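PDB 6KHU: diguanylate cyclase/phosphodiesterase-domain containing protein from Thermotoga maritima MSB8, which is a putative diguanylate cyclase with a GGDEF-family domain, a family whose active members join two GTP molecules into cyclic di-GMP, and binds zinc in the crystal. Local coordinates for residues R14-Q19 with A75-G80; Y30-V35 with E114-L119; V81-A86 with Y109-E114. One frame throughout, in Å; residues are numbered along the deposited sequence.

Contact 1 (R14-Q19 with A75-G80); sequences RLLSYQ and ALFVIG
Phe77 on strand 73-79 meets helix 9-26 through Leu15, Leu16 and Gln19, one turn's worth of helix lying on a face of the GGDEF-type sheet. Near the contact the axes of helix 14-19 and strand 75-79 lie 10.0 Å apart and run 26° from parallel. The apolar contacts gather round the Phe77 ring. Leu16 and Phe77 run alongside in opposite senses; Leu16 CG, anti to the backbone N (chi1 174°), stands beside the carbonyl carbon, and from there Leu16 CD1 comes 3.7 Å from Phe77 CD2. The outer ring atoms reach the helix backbone itself: Phe77 CE2 is 3.6 Å from Leu16 CA, and Phe77 CZ is 3.8 Å from Leu15 O. Gln19 CB comes obliquely to the ring, 3.8 Å from Phe77 CE1.

The second kind of contact sets an amide against a methyl. Gln19, bent at chi2 (56°), lies across Ile79 at about a right angle, with Gln19 CD 3.3 Å from Ile79 CG2. The CD-NE2 side of the amide lies against this methyl, while OE1 accepts a hydrogen bond from Arg22 NH2 of the same helix.

Beyond the pair, Phe12 meets the Phe77 ring. No hydrogen bond links helix to strand here, which implies that shape and apolar burial hold this contact, with the amide oxygen of Gln19 bonded within its own helix.

Contact 2 (Y30-V35 with E114-L119); sequences YTIFFV and EDFMDL. With ZN (zinc ion), chain B.
Tyr30, Ile32, Phe116 and Leu119 close a small hydrophobic cluster between an inner strand of the GGDEF-type alpha/beta sandwich and the loop that leads into helix 119-130. Tyr30 brings its hydroxyl to the edge of the Phe116 ring, Tyr30 OH lying 3.5 Å from Phe116 CZ and near the ring plane; the two side chains cross at about a right angle. Ile32 comes from the same strand, and its CD1 is 4.0 Å from Phe116 CZ. The same methyl also meets Leu119, with Ile32 CD1 3.6 Å from Leu119 CD1, again at about a right angle. Leu119 CG lies anti to its backbone N (chi1 180°), beside the carbonyl carbon, and from there CD1 reaches Ile32. Leu119 CD1 also approaches Tyr30 OH at 3.8 Å.

The next shell holds the buried hydroxyl. Tyr30 OH is hydrogen-bonded to ND1 of His20 on helix 9-26, while the other ring nitrogen of His20 makes a weak hydrogen bond to Met117 O, so one histidine ties strand and loop to that helix. Leu16 of helix 9-26 packs on Tyr30 and Ile32, and Ala122 of helix 119-130 on Phe116.

Farther out, two aspartates bond the loop to its surroundings. Asp115 OD2 ties it to strand 105-112 through the backbone N of Ser111, and OD1 ties it to the 81-86 loop in a salt bridge to Lys83. Asp118 occupies the N-cap of helix 119-130, its OD1 accepting from the backbone N of Lys121, and its other oxygen is a metal ligand: Asp118 OD2 lies 1.9 Å from the zinc ion, which also holds a water at 2.3 Å.

Contact 3 (V81-A86 with Y109-E114); sequences VGKETA and YKSYPE
Gly82 and Ser111 bring the two backbones nearest, their CA atoms 5.6 Å apart, where the turn 81-86 folds back over strand 109-112 and Gly82 O accepts a hydrogen bond from Ala86 N. Ala86 then presses its methyl onto two side chains of the strand: Ala86 CB is 3.6 Å from Tyr109 CE1 and equally close to Ser111 OG. The carbonyl oxygen of Ala86 lies over one face of the Tyr109 ring. Ser111 OG has a hydrogen-bond partner in Thr31.

Lys83 bends at chi2 and chi3, and its aliphatic part crosses Glu114 obliquely, with Lys83 CG 3.4 Å from Glu114 OE1. This is a contact of methylene with carboxylate, since Lys83 NZ goes to Asp115 in a salt bridge and stays 6.5 Å from Glu114 OE1. A water bridges Tyr109 OH and Lys83: it lies in the plane of the Tyr109 ring, 2.7 Å from Tyr109 OH, donates to Lys83 O, and weakly accepts from Lys83 NZ.

The turn thus joins strand 73-79 to the start of helix 86-100 over the end of strand 105-112, with Thr31 of strand 30-37 touching both Ala86 and Tyr109.

In the fold
All three contacts reach one sheet, in which strand 30-37 lies between strands 73-79 and 105-112. Contacts 1 and 2 are buried and mostly apolar, each with one polar group (the Gln19 amide oxygen, the Tyr30 hydroxyl) bonded within or to helix 9-26; Leu16 connects them, packing on strand 30-37 and on Leu119, and backbone hydrogen bonds such as Leu76 O to Phe33 N join their strands. Contact 3 is nearer the surface and combines a methyl-aromatic touch with a lysine methylene against a carboxylate and a bridging water. It is nested in the loop that contact 2 closes: they share Glu114, and Thr31 OG1 meets Val81 O. Contact 1 meets it only through adjoining sequence.

Contact 1 (R14-Q19 with A75-G80)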
loop_
_atom_site.group_PDB
_atom_site.type_symbol
_atom_site.label_atom_id
_atom_site.label_comp_id
_atom_site.label_asym_id
_atom_site.label_seq_id
_atom_site.Cartn_x
_atom_site.Cartn_y
_atom_site.Cartn_z
ATOM N N ARG A 14 -1.768 -5.475 11.934
ATOM C CA ARG A 14 -2.928 -5.672 12.797
ATOM C C ARG A 14 -4.160 -4.982 12.227
ATOM O O ARG A 14 -5.236 -5.582 12.150
ATOM C CB ARG A 14 -2.636 -5.162 14.209
ATOM C CG ARG A 14 -3.690 -5.594 15.222
ATOM C CD ARG A 14 -3.297 -5.227 16.655
ATOM N NE ARG A 14 -3.514 -3.807 16.927
ATOM C CZ ARG A 14 -2.534 -2.929 17.104
ATOM N NH1 ARG A 14 -1.266 -3.338 17.043
ATOM N NH2 ARG A 14 -2.822 -1.652 17.347
ATOM N N LEU A 15 -4.020 -3.714 11.816
ATOM C CA LEU A 15 -5.142 -2.999 11.215
ATOM C C LEU A 15 -5.610 -3.679 9.935
ATOM O O LEU A 15 -6.816 -3.710 9.643
ATOM C CB LEU A 15 -4.756 -1.541 10.932
ATOM C CG LEU A 15 -4.421 -0.695 12.181
ATOM C CD1 LEU A 15 -3.923 0.697 11.802
ATOM C CD2 LEU A 15 -5.626 -0.582 13.135
ATOM N N LEU A 16 -4.666 -4.210 9.150
ATOM C CA LEU A 16 -5.018 -4.924 7.929
ATOM C C LEU A 16 -5.801 -6.198 8.236
ATOM O O LEU A 16 -6.766 -6.517 7.535
ATOM C CB LEU A 16 -3.762 -5.249 7.120
ATOM C CG LEU A 16 -3.947 -6.118 5.867
ATOM C CD1 LEU A 16 -4.930 -5.495 4.871
ATOM C CD2 LEU A 16 -2.599 -6.350 5.202
ATOM N N SER A 17 -5.396 -6.947 9.268
ATOM C CA SER A 17 -6.134 -8.166 9.598
ATOM C C SER A 17 -7.535 -7.853 10.108
ATOM O O SER A 17 -8.472 -8.618 9.849
ATOM C CB SER A 17 -5.359 -8.998 10.615
ATOM O OG SER A 17 -5.388 -8.353 11.872
ATOM N N TYR A 18 -7.710 -6.735 10.819
ATOM C CA TYR A 18 -9.055 -6.316 11.206
ATOM C C TYR A 18 -9.895 -5.990 9.980
ATOM O O TYR A 18 -11.054 -6.407 9.873
ATOM C CB TYR A 18 -8.995 -5.096 12.128
ATOM C CG TYR A 18 -8.393 -5.360 13.485
ATOM C CD1 TYR A 18 -8.298 -6.652 13.983
ATOM C CD2 TYR A 18 -7.913 -4.313 14.267
ATOM C CE1 TYR A 18 -7.736 -6.898 15.220
ATOM C CE2 TYR A 18 -7.354 -4.546 15.517
ATOM C CZ TYR A 18 -7.274 -5.847 15.987
ATOM O OH TYR A 18 -6.729 -6.103 17.222
ATOM N N GLN A 19 -9.335 -5.207 9.056
ATOM C CA GLN A 19 -10.071 -4.859 7.848
ATOM C C GLN A 19 -10.400 -6.097 7.029
ATOM O O GLN A 19 -11.487 -6.185 6.436
ATOM C CB GLN A 19 -9.270 -3.851 7.019
ATOM C CG GLN A 19 -9.824 -3.596 5.636
ATOM C CD GLN A 19 -11.274 -3.132 5.632
ATOM O OE1 GLN A 19 -11.762 -2.531 6.592
ATOM N NE2 GLN A 19 -11.965 -3.384 4.525
ATOM N N ALA A 75 3.454 -0.190 2.586
ATOM C CA ALA A 75 2.214 -0.857 2.241
ATOM C C ALA A 75 1.049 0.101 2.455
ATOM O O ALA A 75 1.138 1.071 3.217
ATOM C CB ALA A 75 2.024 -2.146 3.050
ATOM N N LEU A 76 -0.042 -0.179 1.749
ATOM C CA LEU A 76 -1.255 0.616 1.795
ATOM C C LEU A 76 -2.430 -0.321 1.578
ATOM O O LEU A 76 -2.365 -1.212 0.720
ATOM C CB LEU A 76 -1.256 1.707 0.714
ATOM C CG LEU A 76 -2.583 2.357 0.315
ATOM C CD1 LEU A 76 -3.003 3.421 1.350
ATOM C CD2 LEU A 76 -2.473 2.985 -1.085
ATOM N N PHE A 77 -3.498 -0.127 2.343
ATOM C CA PHE A 77 -4.759 -0.736 1.947
ATOM C C PHE A 77 -5.854 0.315 1.906
ATOM O O PHE A 77 -5.861 1.247 2.711
ATOM C CB PHE A 77 -5.145 -1.943 2.842
ATOM C CG PHE A 77 -5.452 -1.616 4.289
ATOM C CD1 PHE A 77 -6.715 -1.178 4.670
ATOM C CD2 PHE A 77 -4.494 -1.833 5.276
ATOM C CE1 PHE A 77 -7.006 -0.921 5.993
ATOM C CE2 PHE A 77 -4.777 -1.579 6.617
ATOM C CZ PHE A 77 -6.036 -1.122 6.976
ATOM N N VAL A 78 -6.758 0.161 0.935
ATOM C CA VAL A 78 -7.829 1.105 0.648
ATOM C C VAL A 78 -9.139 0.315 0.579
ATOM O O VAL A 78 -9.291 -0.579 -0.264
ATOM C CB VAL A 78 -7.577 1.884 -0.662
ATOM C CG1 VAL A 78 -6.382 2.823 -0.507
ATOM C CG2 VAL A 78 -7.293 0.938 -1.816
ATOM N N ILE A 79 -10.064 0.621 1.470
ATOM C CA ILE A 79 -11.279 -0.176 1.542
ATOM C C ILE A 79 -12.228 0.247 0.428
ATOM O O ILE A 79 -12.224 1.399 -0.035
ATOM C CB ILE A 79 -11.935 -0.059 2.931
ATOM C CG1 ILE A 79 -12.599 1.301 3.079
ATOM C CG2 ILE A 79 -10.896 -0.297 4.057
ATOM C CD1 ILE A 79 -14.101 1.256 2.882
ATOM N N GLY A 80 -13.059 -0.699 -0.005
ATOM C CA GLY A 80 -14.027 -0.426 -1.043
ATOM C C GLY A 80 -13.463 -0.451 -2.446
ATOM O O GLY A 80 -14.208 -0.196 -3.397
#

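Contact 2 (Y30-V35 with E114-L119)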
loop_
_atom_site.group_PDB
_atom_site.type_symbol
_atom_site.label_atom_id
_atom_site.label_comp_id
_atom_site.label_asym_id
_atom_site.label_seq_id
_atom_site.Cartn_x
_atom_site.Cartn_y
_atom_site.Cartn_z
ATOM N N TYR A 30 -11.498 -4.758 -0.818
ATOM C CA TYR A 30 -10.444 -3.795 -0.523
ATOM C C TYR A 30 -9.194 -4.221 -1.282
ATOM O O TYR A 30 -9.095 -5.351 -1.759
ATOM C CB TYR A 30 -10.158 -3.686 0.986
ATOM C CG TYR A 30 -9.449 -4.896 1.559
ATOM C CD1 TYR A 30 -10.167 -6.042 1.900
ATOM C CD2 TYR A 30 -8.069 -4.901 1.747
ATOM C CE1 TYR A 30 -9.533 -7.160 2.412
ATOM C CE2 TYR A 30 -7.414 -6.033 2.257
ATOM C CZ TYR A 30 -8.159 -7.149 2.598
ATOM O OH TYR A 30 -7.541 -8.264 3.102
ATOM N N THR A 31 -8.225 -3.311 -1.380
ATOM C CA THR A 31 -7.019 -3.578 -2.147
ATOM C C THR A 31 -5.789 -3.190 -1.344
ATOM O O THR A 31 -5.781 -2.160 -0.664
ATOM C CB THR A 31 -7.070 -2.834 -3.490
ATOM O OG1 THR A 31 -8.185 -3.330 -4.247
ATOM C CG2 THR A 31 -5.798 -3.065 -4.291
ATOM N N ILE A 32 -4.763 -4.038 -1.414
ATOM C CA ILE A 32 -3.473 -3.819 -0.771
ATOM C C ILE A 32 -2.462 -3.441 -1.845
ATOM O O ILE A 32 -2.359 -4.121 -2.873
ATOM C CB ILE A 32 -2.996 -5.075 -0.017
ATOM C CG1 ILE A 32 -4.033 -5.513 1.023
ATOM C CG2 ILE A 32 -1.648 -4.820 0.643
ATOM C CD1 ILE A 32 -3.742 -6.871 1.637
ATOM N N PHE A 33 -1.707 -2.373 -1.608
ATOM C CA PHE A 33 -0.633 -1.959 -2.499
ATOM C C PHE A 33 0.684 -2.048 -1.744
ATOM O O PHE A 33 0.758 -1.654 -0.572
ATOM C CB PHE A 33 -0.822 -0.504 -3.026
ATOM C CG PHE A 33 -2.090 -0.277 -3.816
ATOM C CD1 PHE A 33 -3.301 -0.095 -3.173
ATOM C CD2 PHE A 33 -2.055 -0.194 -5.198
ATOM C CE1 PHE A 33 -4.456 0.132 -3.883
ATOM C CE2 PHE A 33 -3.219 0.026 -5.917
ATOM C CZ PHE A 33 -4.424 0.182 -5.254
ATOM N N PHE A 34 1.723 -2.559 -2.417
ATOM C CA PHE A 34 3.102 -2.508 -1.932
ATOM C C PHE A 34 3.943 -1.638 -2.861
ATOM O O PHE A 34 3.858 -1.773 -4.089
ATOM C CB PHE A 34 3.737 -3.910 -1.888
ATOM C CG PHE A 34 3.523 -4.654 -0.602
ATOM C CD1 PHE A 34 2.318 -4.568 0.082
ATOM C CD2 PHE A 34 4.537 -5.470 -0.089
ATOM C CE1 PHE A 34 2.119 -5.276 1.273
ATOM C CE2 PHE A 34 4.353 -6.184 1.090
ATOM C CZ PHE A 34 3.139 -6.089 1.777
ATOM N N VAL A 35 4.776 -0.770 -2.281
ATOM C CA VAL A 35 5.748 0.019 -3.039
ATOM C C VAL A 35 7.119 -0.161 -2.389
ATOM O O VAL A 35 7.302 0.176 -1.215
ATOM C CB VAL A 35 5.370 1.511 -3.100
ATOM C CG1 VAL A 35 6.451 2.306 -3.838
ATOM C CG2 VAL A 35 4.021 1.695 -3.785
ATOM N N GLU A 114 -11.124 -10.904 -5.279
ATOM C CA GLU A 114 -10.937 -11.494 -6.606
ATOM C C GLU A 114 -9.523 -12.030 -6.795
ATOM O O GLU A 114 -9.327 -13.064 -7.442
ATOM C CB GLU A 114 -11.275 -10.475 -7.693
ATOM C CG GLU A 114 -12.771 -10.370 -7.978
ATOM C CD GLU A 114 -13.101 -10.306 -9.470
ATOM O OE1 GLU A 114 -12.872 -9.239 -10.089
ATOM O OE2 GLU A 114 -13.600 -11.321 -10.015
ATOM N N ASP A 115 -8.521 -11.341 -6.250
ATOM C CA ASP A 115 -7.157 -11.837 -6.358
ATOM C C ASP A 115 -6.831 -12.860 -5.274
ATOM O O ASP A 115 -5.959 -13.704 -5.482
ATOM C CB ASP A 115 -6.147 -10.680 -6.276
ATOM C CG ASP A 115 -6.207 -9.747 -7.479
ATOM O OD1 ASP A 115 -6.619 -10.188 -8.578
ATOM O OD2 ASP A 115 -5.827 -8.567 -7.317
ATOM N N PHE A 116 -7.496 -12.793 -4.119
ATOM C CA PHE A 116 -7.109 -13.620 -2.980
ATOM C C PHE A 116 -8.212 -13.608 -1.940
ATOM O O PHE A 116 -9.042 -12.695 -1.894
ATOM C CB PHE A 116 -5.802 -13.132 -2.330
ATOM C CG PHE A 116 -5.956 -11.873 -1.479
ATOM C CD1 PHE A 116 -5.852 -10.603 -2.060
ATOM C CD2 PHE A 116 -6.173 -11.959 -0.115
ATOM C CE1 PHE A 116 -5.974 -9.448 -1.301
ATOM C CE2 PHE A 116 -6.309 -10.808 0.668
ATOM C CZ PHE A 116 -6.210 -9.543 0.077
HETATM N N MSE A 117 -8.173 -14.607 -1.069
HETATM C CA MSE A 117 -8.993 -14.581 0.129
HETATM C C MSE A 117 -8.196 -15.006 1.347
HETATM O O MSE A 117 -8.642 -14.866 2.489
HETATM C CB MSE A 117 -10.206 -15.462 -0.070
HETATM C CG MSE A 117 -11.254 -14.725 -0.879
HETATM SE SE MSE A 117 -12.701 -15.894 -1.345
HETATM C CE MSE A 117 -13.749 -15.642 0.305
ATOM N N ASP A 118 -6.987 -15.496 1.085
ATOM C CA ASP A 118 -6.033 -15.872 2.120
ATOM C C ASP A 118 -5.042 -14.713 2.281
ATOM O O ASP A 118 -4.198 -14.487 1.404
ATOM C CB ASP A 118 -5.348 -17.180 1.719
ATOM C CG ASP A 118 -4.295 -17.658 2.722
ATOM O OD1 ASP A 118 -3.546 -16.834 3.263
ATOM O OD2 ASP A 118 -4.178 -18.893 2.921
ATOM N N LEU A 119 -5.124 -14.005 3.416
ATOM C CA LEU A 119 -4.353 -12.774 3.579
ATOM C C LEU A 119 -2.852 -13.048 3.670
ATOM O O LEU A 119 -2.050 -12.306 3.088
ATOM C CB LEU A 119 -4.831 -11.993 4.805
ATOM C CG LEU A 119 -4.079 -10.675 5.082
ATOM C CD1 LEU A 119 -4.164 -9.677 3.921
ATOM C CD2 LEU A 119 -4.568 -10.042 6.386
HETATM ZN ZN ZN B . -2.655 -19.473 3.986
HETATM O O HOH W 1 -0.856 -19.384 2.607
#

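Contact 3 (V81-A86 with Y109-E114)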
loop_
_atom_site.group_PDB
_atom_site.type_symbol
_atom_site.label_atom_id
_atom_site.label_comp_id
_atom_site.label_asym_id
_atom_site.label_seq_id
_atom_site.Cartn_x
_atom_site.Cartn_y
_atom_site.Cartn_z
ATOM N N VAL A 81 -12.179 -0.752 -2.610
ATOM C CA VAL A 81 -11.531 -0.762 -3.917
ATOM C C VAL A 81 -11.358 -2.208 -4.347
ATOM O O VAL A 81 -10.640 -2.970 -3.697
ATOM C CB VAL A 81 -10.180 -0.031 -3.868
ATOM C CG1 VAL A 81 -9.387 -0.234 -5.169
ATOM C CG2 VAL A 81 -10.393 1.456 -3.568
ATOM N N GLY A 82 -12.017 -2.594 -5.439
ATOM C CA GLY A 82 -11.864 -3.910 -6.015
ATOM C C GLY A 82 -11.053 -3.888 -7.300
ATOM O O GLY A 82 -10.371 -2.914 -7.627
ATOM N N LYS A 83 -11.157 -5.002 -8.042
ATOM C CA LYS A 83 -10.376 -5.171 -9.268
ATOM C C LYS A 83 -10.648 -4.067 -10.278
ATOM O O LYS A 83 -9.747 -3.683 -11.031
ATOM C CB LYS A 83 -10.684 -6.526 -9.913
ATOM C CG LYS A 83 -9.917 -7.677 -9.317
ATOM C CD LYS A 83 -8.421 -7.520 -9.541
ATOM C CE LYS A 83 -7.967 -8.254 -10.797
ATOM N NZ LYS A 83 -6.487 -8.426 -10.773
ATOM N N GLU A 84 -11.884 -3.563 -10.321
ATOM C CA GLU A 84 -12.252 -2.556 -11.312
ATOM C C GLU A 84 -11.441 -1.273 -11.138
ATOM O O GLU A 84 -10.906 -0.732 -12.111
ATOM C CB GLU A 84 -13.751 -2.263 -11.220
ATOM C CG GLU A 84 -14.300 -1.379 -12.335
ATOM C CD GLU A 84 -14.659 -2.156 -13.593
ATOM O OE1 GLU A 84 -14.368 -3.371 -13.657
ATOM O OE2 GLU A 84 -15.238 -1.551 -14.522
ATOM N N THR A 85 -11.334 -0.764 -9.907
ATOM C CA THR A 85 -10.727 0.547 -9.702
ATOM C C THR A 85 -9.295 0.492 -9.182
ATOM O O THR A 85 -8.608 1.518 -9.210
ATOM C CB THR A 85 -11.583 1.379 -8.746
ATOM O OG1 THR A 85 -11.817 0.632 -7.541
ATOM C CG2 THR A 85 -12.923 1.720 -9.414
ATOM N N ALA A 86 -8.832 -0.663 -8.715
ATOM C CA ALA A 86 -7.444 -0.796 -8.286
ATOM C C ALA A 86 -6.428 -0.321 -9.318
ATOM O O ALA A 86 -5.446 0.323 -8.907
ATOM C CB ALA A 86 -7.147 -2.250 -7.891
ATOM N N TYR A 109 -0.108 -4.813 -6.460
ATOM C CA TYR A 109 -1.321 -4.773 -5.653
ATOM C C TYR A 109 -2.068 -6.099 -5.732
ATOM O O TYR A 109 -1.942 -6.845 -6.707
ATOM C CB TYR A 109 -2.246 -3.603 -6.061
ATOM C CG TYR A 109 -2.857 -3.718 -7.442
ATOM C CD1 TYR A 109 -3.997 -4.476 -7.656
ATOM C CD2 TYR A 109 -2.297 -3.053 -8.528
ATOM C CE1 TYR A 109 -4.563 -4.582 -8.916
ATOM C CE2 TYR A 109 -2.856 -3.152 -9.795
ATOM C CZ TYR A 109 -3.989 -3.919 -9.977
ATOM O OH TYR A 109 -4.555 -4.021 -11.226
ATOM N N LYS A 110 -2.850 -6.379 -4.684
ATOM C CA LYS A 110 -3.716 -7.550 -4.609
ATOM C C LYS A 110 -5.077 -7.085 -4.112
ATOM O O LYS A 110 -5.151 -6.392 -3.094
ATOM C CB LYS A 110 -3.150 -8.608 -3.664
ATOM C CG LYS A 110 -1.897 -9.298 -4.156
ATOM C CD LYS A 110 -2.230 -10.391 -5.141
ATOM C CE LYS A 110 -0.966 -11.040 -5.701
ATOM N NZ LYS A 110 -1.314 -12.220 -6.544
ATOM N N SER A 111 -6.143 -7.434 -4.830
ATOM C CA SER A 111 -7.494 -7.029 -4.453
ATOM C C SER A 111 -8.234 -8.198 -3.816
ATOM O O SER A 111 -8.187 -9.325 -4.322
ATOM C CB SER A 111 -8.280 -6.518 -5.664
ATOM O OG SER A 111 -7.651 -5.381 -6.225
ATOM N N TYR A 112 -8.903 -7.930 -2.710
ATOM C CA TYR A 112 -9.765 -8.914 -2.088
ATOM C C TYR A 112 -11.196 -8.655 -2.526
ATOM O O TYR A 112 -11.630 -7.504 -2.535
ATOM C CB TYR A 112 -9.678 -8.825 -0.558
ATOM C CG TYR A 112 -10.694 -9.690 0.175
ATOM C CD1 TYR A 112 -10.415 -11.016 0.456
ATOM C CD2 TYR A 112 -11.933 -9.177 0.585
ATOM C CE1 TYR A 112 -11.324 -11.829 1.115
ATOM C CE2 TYR A 112 -12.863 -9.990 1.267
ATOM C CZ TYR A 112 -12.542 -11.322 1.517
ATOM O OH TYR A 112 -13.418 -12.159 2.172
ATOM N N PRO A 113 -11.990 -9.672 -2.882
ATOM C CA PRO A 113 -11.689 -11.111 -2.879
ATOM C C PRO A 113 -11.225 -11.708 -4.214
ATOM O O PRO A 113 -10.952 -12.917 -4.255
ATOM C CB PRO A 113 -13.038 -11.726 -2.497
ATOM C CG PRO A 113 -14.039 -10.800 -3.185
ATOM C CD PRO A 113 -13.428 -9.414 -3.118
ATOM N N GLU A 114 -11.124 -10.904 -5.279
ATOM C CA GLU A 114 -10.937 -11.494 -6.606
ATOM C C GLU A 114 -9.523 -12.030 -6.795
ATOM O O GLU A 114 -9.327 -13.064 -7.442
ATOM C CB GLU A 114 -11.275 -10.475 -7.693
ATOM C CG GLU A 114 -12.771 -10.370 -7.978
ATOM C CD GLU A 114 -13.101 -10.306 -9.470
ATOM O OE1 GLU A 114 -12.872 -9.239 -10.089
ATOM O OE2 GLU A 114 -13.600 -11.321 -10.015
HETATM O O HOH W 2 -6.892 -5.281 -11.086
#